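Local coordinates for ChrR-like cupin domain-containing protein (Ralstonia eutropha JMP134, PDB 3EBR) that is of unknown function but adopts the RmlC-like cupin fold and belongs to the ChrR-like cupin family, at residues Gly10-Phe22 and Asn27-Val39. Numbering follows the deposited sequence.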
loop_
_atom_site.group_PDB
_atom_site.type_symbol
_atom_site.label_atom_id
_atom_site.label_comp_id
_atom_site.label_asym_id
_atom_site.label_seq_id
_atom_site.Cartn_x
_atom_site.Cartn_y
_atom_site.Cartn_z
ATOM N N GLY A 10 -13.818 10.822 -5.230
ATOM C CA GLY A 10 -14.676 10.572 -6.378
ATOM C C GLY A 10 -15.642 9.431 -6.124
ATOM O O GLY A 10 -15.559 8.715 -5.119
ATOM N N CYS A 11 -16.556 9.278 -7.071
ATOM C CA CYS A 11 -17.583 8.262 -7.037
ATOM C C CYS A 11 -17.988 7.903 -8.449
ATOM O O CYS A 11 -18.334 8.800 -9.211
ATOM C CB CYS A 11 -18.802 8.791 -6.298
ATOM S SG CYS A 11 -20.191 7.656 -6.309
ATOM N N LEU A 12 -17.928 6.613 -8.785
ATOM C CA LEU A 12 -18.310 6.100 -10.099
ATOM C C LEU A 12 -19.486 5.175 -9.846
ATOM O O LEU A 12 -19.335 4.147 -9.172
ATOM C CB LEU A 12 -17.138 5.385 -10.768
ATOM C CG LEU A 12 -17.302 4.859 -12.194
ATOM C CD1 LEU A 12 -17.764 5.935 -13.176
ATOM C CD2 LEU A 12 -15.979 4.263 -12.644
ATOM N N ASP A 13 -20.657 5.555 -10.367
ATOM C CA ASP A 13 -21.883 4.789 -10.170
ATOM C C ASP A 13 -21.833 3.526 -11.039
ATOM O O ASP A 13 -21.126 3.491 -12.051
ATOM C CB ASP A 13 -23.121 5.643 -10.497
ATOM C CG ASP A 13 -24.364 5.175 -9.760
ATOM O OD1 ASP A 13 -24.388 5.295 -8.510
ATOM O OD2 ASP A 13 -25.337 4.772 -10.423
ATOM N N GLY A 14 -22.563 2.494 -10.622
ATOM C CA GLY A 14 -22.618 1.213 -11.338
ATOM C C GLY A 14 -22.920 1.271 -12.832
ATOM O O GLY A 14 -22.311 0.543 -13.609
ATOM N N ASN A 15 -23.815 2.177 -13.224
ATOM C CA ASN A 15 -24.197 2.356 -14.647
ATOM C C ASN A 15 -23.494 3.583 -15.341
ATOM O O ASN A 15 -24.051 4.159 -16.274
ATOM C CB ASN A 15 -25.753 2.243 -14.855
ATOM C CG ASN A 15 -26.567 3.031 -13.856
ATOM O OD1 ASN A 15 -26.059 3.922 -13.189
ATOM N ND2 ASN A 15 -27.836 2.676 -13.727
ATOM N N ASP A 16 -22.300 3.965 -14.859
ATOM C CA ASP A 16 -21.432 5.012 -15.462
ATOM C C ASP A 16 -20.089 4.406 -15.972
ATOM O O ASP A 16 -19.167 5.137 -16.368
ATOM C CB ASP A 16 -21.181 6.175 -14.491
ATOM C CG ASP A 16 -22.423 7.012 -14.219
ATOM O OD1 ASP A 16 -23.419 6.965 -14.982
ATOM O OD2 ASP A 16 -22.377 7.769 -13.232
ATOM N N THR A 17 -20.002 3.072 -15.960
ATOM C CA THR A 17 -18.872 2.296 -16.428
ATOM C C THR A 17 -19.548 1.019 -16.981
ATOM O O THR A 17 -20.330 0.383 -16.264
ATOM C CB THR A 17 -17.830 2.051 -15.330
ATOM O OG1 THR A 17 -16.820 1.183 -15.852
ATOM C CG2 THR A 17 -18.446 1.427 -14.085
ATOM N N PRO A 18 -19.283 0.652 -18.254
ATOM C CA PRO A 18 -19.998 -0.517 -18.784
ATOM C C PRO A 18 -19.491 -1.910 -18.395
ATOM O O PRO A 18 -18.307 -2.084 -18.092
ATOM C CB PRO A 18 -19.813 -0.356 -20.306
ATOM C CG PRO A 18 -18.533 0.307 -20.460
ATOM C CD PRO A 18 -18.373 1.223 -19.272
ATOM N N TRP A 19 -20.429 -2.871 -18.378
ATOM C CA TRP A 19 -20.124 -4.278 -18.186
ATOM C C TRP A 19 -19.567 -4.629 -19.538
ATOM O O TRP A 19 -20.129 -4.199 -20.547
ATOM C CB TRP A 19 -21.325 -5.179 -17.918
ATOM C CG TRP A 19 -21.789 -5.263 -16.527
ATOM C CD1 TRP A 19 -22.891 -4.687 -15.983
ATOM C CD2 TRP A 19 -21.169 -6.025 -15.485
ATOM N NE1 TRP A 19 -23.003 -5.041 -14.656
ATOM C CE2 TRP A 19 -21.957 -5.865 -14.323
ATOM C CE3 TRP A 19 -20.017 -6.832 -15.422
ATOM C CZ2 TRP A 19 -21.620 -6.465 -13.095
ATOM C CZ3 TRP A 19 -19.683 -7.437 -14.205
ATOM C CH2 TRP A 19 -20.486 -7.251 -13.056
HETATM N N MSE A 20 -18.492 -5.401 -19.580
HETATM C CA MSE A 20 -17.882 -5.779 -20.850
HETATM C C MSE A 20 -17.269 -7.171 -20.792
HETATM O O MSE A 20 -16.789 -7.570 -19.737
HETATM C CB MSE A 20 -16.824 -4.749 -21.235
HETATM C CG MSE A 20 -15.667 -4.565 -20.223
HETATM SE SE MSE A 20 -14.409 -3.191 -20.755
HETATM C CE MSE A 20 -14.064 -3.853 -22.228
ATOM N N PRO A 21 -17.259 -7.895 -21.926
ATOM C CA PRO A 21 -16.687 -9.237 -21.933
ATOM C C PRO A 21 -15.185 -9.173 -21.735
ATOM O O PRO A 21 -14.549 -8.208 -22.180
ATOM C CB PRO A 21 -17.025 -9.766 -23.326
ATOM C CG PRO A 21 -17.313 -8.583 -24.133
ATOM C CD PRO A 21 -17.751 -7.501 -23.259
ATOM N N PHE A 22 -14.621 -10.206 -21.108
ATOM C CA PHE A 22 -13.191 -10.269 -20.818
ATOM C C PHE A 22 -12.483 -10.735 -22.120
ATOM O O PHE A 22 -11.944 -11.843 -22.206
ATOM C CB PHE A 22 -12.950 -11.172 -19.587
ATOM C CG PHE A 22 -11.692 -10.840 -18.815
ATOM C CD1 PHE A 22 -10.443 -11.262 -19.250
ATOM C CD2 PHE A 22 -11.771 -10.114 -17.623
ATOM C CE1 PHE A 22 -9.286 -10.946 -18.523
ATOM C CE2 PHE A 22 -10.629 -9.804 -16.889
ATOM C CZ PHE A 22 -9.382 -10.218 -17.344
ATOM N N ASN A 27 -16.112 -14.539 -23.646
ATOM C CA ASN A 27 -17.298 -13.768 -23.934
ATOM C C ASN A 27 -18.340 -13.933 -22.793
ATOM O O ASN A 27 -19.213 -13.081 -22.640
ATOM C CB ASN A 27 -17.821 -14.238 -25.293
ATOM C CG ASN A 27 -18.637 -13.195 -26.012
ATOM O OD1 ASN A 27 -19.446 -12.478 -25.426
ATOM N ND2 ASN A 27 -18.421 -13.111 -27.317
ATOM N N ASP A 28 -18.235 -15.002 -21.988
ATOM C CA ASP A 28 -19.144 -15.262 -20.857
ATOM C C ASP A 28 -18.734 -14.556 -19.579
ATOM O O ASP A 28 -19.604 -14.150 -18.814
ATOM C CB ASP A 28 -19.250 -16.758 -20.564
ATOM C CG ASP A 28 -19.871 -17.531 -21.697
ATOM O OD1 ASP A 28 -19.834 -17.069 -22.860
ATOM O OD2 ASP A 28 -20.391 -18.626 -21.412
ATOM N N VAL A 29 -17.429 -14.464 -19.320
ATOM C CA VAL A 29 -16.919 -13.768 -18.138
ATOM C C VAL A 29 -16.967 -12.278 -18.441
ATOM O O VAL A 29 -16.314 -11.841 -19.395
ATOM C CB VAL A 29 -15.480 -14.170 -17.779
ATOM C CG1 VAL A 29 -14.974 -13.332 -16.609
ATOM C CG2 VAL A 29 -15.405 -15.670 -17.463
HETATM N N MSE A 30 -17.761 -11.526 -17.665
HETATM C CA MSE A 30 -17.908 -10.069 -17.811
HETATM C C MSE A 30 -17.093 -9.376 -16.730
HETATM O O MSE A 30 -16.897 -9.937 -15.658
HETATM C CB MSE A 30 -19.362 -9.614 -17.660
HETATM C CG MSE A 30 -20.405 -10.325 -18.515
HETATM SE SE MSE A 30 -20.166 -10.004 -20.395
HETATM C CE MSE A 30 -20.549 -8.064 -20.455
ATOM N N VAL A 31 -16.654 -8.151 -17.014
ATOM C CA VAL A 31 -15.878 -7.321 -16.090
ATOM C C VAL A 31 -16.395 -5.884 -16.168
ATOM O O VAL A 31 -16.892 -5.477 -17.211
ATOM C CB VAL A 31 -14.355 -7.372 -16.415
ATOM C CG1 VAL A 31 -14.074 -6.875 -17.836
ATOM C CG2 VAL A 31 -13.521 -6.580 -15.389
ATOM N N LYS A 32 -16.335 -5.153 -15.054
ATOM C CA LYS A 32 -16.729 -3.743 -14.987
ATOM C C LYS A 32 -15.574 -3.046 -14.270
ATOM O O LYS A 32 -15.271 -3.403 -13.137
ATOM C CB LYS A 32 -18.065 -3.552 -14.262
ATOM C CG LYS A 32 -18.533 -2.072 -14.140
ATOM C CD LYS A 32 -19.855 -1.885 -13.402
ATOM C CE LYS A 32 -21.048 -2.347 -14.210
ATOM N NZ LYS A 32 -22.330 -2.203 -13.449
ATOM N N TYR A 33 -14.937 -2.074 -14.926
ATOM C CA TYR A 33 -13.801 -1.336 -14.353
ATOM C C TYR A 33 -14.215 -0.053 -13.628
ATOM O O TYR A 33 -14.874 0.805 -14.221
ATOM C CB TYR A 33 -12.773 -0.992 -15.444
ATOM C CG TYR A 33 -12.137 -2.218 -16.041
ATOM C CD1 TYR A 33 -11.099 -2.861 -15.377
ATOM C CD2 TYR A 33 -12.569 -2.744 -17.263
ATOM C CE1 TYR A 33 -10.509 -3.997 -15.896
ATOM C CE2 TYR A 33 -11.972 -3.884 -17.797
ATOM C CZ TYR A 33 -10.940 -4.498 -17.100
ATOM O OH TYR A 33 -10.342 -5.625 -17.569
ATOM N N PHE A 34 -13.823 0.056 -12.355
ATOM C CA PHE A 34 -14.080 1.235 -11.510
ATOM C C PHE A 34 -12.836 2.097 -11.320
ATOM O O PHE A 34 -12.954 3.316 -11.271
ATOM C CB PHE A 34 -14.634 0.829 -10.143
ATOM C CG PHE A 34 -16.037 0.309 -10.200
ATOM C CD1 PHE A 34 -17.113 1.184 -10.099
ATOM C CD2 PHE A 34 -16.289 -1.040 -10.371
ATOM C CE1 PHE A 34 -18.415 0.722 -10.152
ATOM C CE2 PHE A 34 -17.595 -1.512 -10.429
ATOM C CZ PHE A 34 -18.660 -0.628 -10.316
ATOM N N LYS A 35 -11.665 1.478 -11.165
ATOM C CA LYS A 35 -10.431 2.215 -10.977
ATOM C C LYS A 35 -9.305 1.399 -11.606
ATOM O O LYS A 35 -9.360 0.186 -11.566
ATOM C CB LYS A 35 -10.184 2.420 -9.479
ATOM C CG LYS A 35 -9.472 3.708 -9.095
ATOM C CD LYS A 35 -10.459 4.875 -9.275
ATOM C CE LYS A 35 -9.878 6.200 -8.958
ATOM N NZ LYS A 35 -10.835 7.269 -9.377
ATOM N N ILE A 36 -8.339 2.062 -12.242
ATOM C CA ILE A 36 -7.194 1.418 -12.881
ATOM C C ILE A 36 -5.989 2.293 -12.554
ATOM O O ILE A 36 -5.635 3.152 -13.330
ATOM C CB ILE A 36 -7.388 1.241 -14.416
ATOM C CG1 ILE A 36 -8.624 0.393 -14.748
ATOM C CG2 ILE A 36 -6.150 0.602 -15.032
ATOM C CD1 ILE A 36 -8.832 0.141 -16.256
ATOM N N ASP A 37 -5.393 2.093 -11.379
ATOM C CA ASP A 37 -4.236 2.881 -10.920
ATOM C C ASP A 37 -2.925 2.452 -11.617
ATOM O O ASP A 37 -2.424 1.363 -11.334
ATOM C CB ASP A 37 -4.084 2.767 -9.392
ATOM C CG ASP A 37 -2.912 3.602 -8.824
ATOM O OD1 ASP A 37 -2.384 4.524 -9.483
ATOM O OD2 ASP A 37 -2.524 3.338 -7.675
ATOM N N PRO A 38 -2.341 3.325 -12.468
ATOM C CA PRO A 38 -1.098 2.954 -13.135
ATOM C C PRO A 38 0.171 3.161 -12.305
ATOM O O PRO A 38 1.225 2.676 -12.723
ATOM C CB PRO A 38 -1.076 3.898 -14.333
ATOM C CG PRO A 38 -1.666 5.130 -13.813
ATOM C CD PRO A 38 -2.737 4.694 -12.852
ATOM N N VAL A 39 0.100 3.896 -11.189
ATOM C CA VAL A 39 1.278 4.112 -10.341
ATOM C C VAL A 39 1.578 2.814 -9.594
ATOM O O VAL A 39 2.608 2.197 -9.861
ATOM C CB VAL A 39 1.119 5.301 -9.365
ATOM C CG1 VAL A 39 2.307 5.391 -8.448
ATOM C CG2 VAL A 39 0.973 6.589 -10.144
HETATM O O HOH W 1 -15.670 -0.964 -17.309
#
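Met-20 and Val-31 pair backbone to backbone in an antiparallel hairpin, Met-20 N giving to Val-31 O at 2.9 Å and Val-31 N to Met-20 O at 2.8 Å. Phe-22 N bonds to Val-29 O nearer the turn, and strand 20-21 is the outermost strand, within this chain, of the six-stranded antiparallel sheet. Toward Thr-17 the two chains diverge, and a water bridges them: it accepts from Tyr-33 N and donates to Pro-18 O and Thr-17 OG1. Thr-17 OG1 also donates to Tyr-33 O at 2.6 Å, tilted from the carbonyl plane.

Lys-32 runs extended until it bends at chi3 (-72°), bringing NZ to Gly-14 O at 2.8 Å, where it sits above the carbonyl plane. Lys-32 CE lies over one face of the Trp-19 indole, 3.4 Å from the centroid of the five-membered ring, a CH-pi contact.

Ring contacts flank these bonds. Thr-17 CG2 makes a CH-pi contact over a face of Phe-34, whose edge meets Leu-12 O. The selenium of selenomethionine Met-20 (SE) comes to the rim of Tyr-33, 3.9 Å from Tyr-33 CE2, in a Met-aromatic contact, while Phe-22 CD2 rests on Val-31 CB. Helix 133-146 backs Met-20 and Tyr-33, and its Arg-139 makes a cation-pi contact with Phe-22.

Backbone bonds thus zip up the hairpin; beyond it, the Lys-32 amine, Thr-17 hydroxyl and water satisfy backbone groups where the chains diverge.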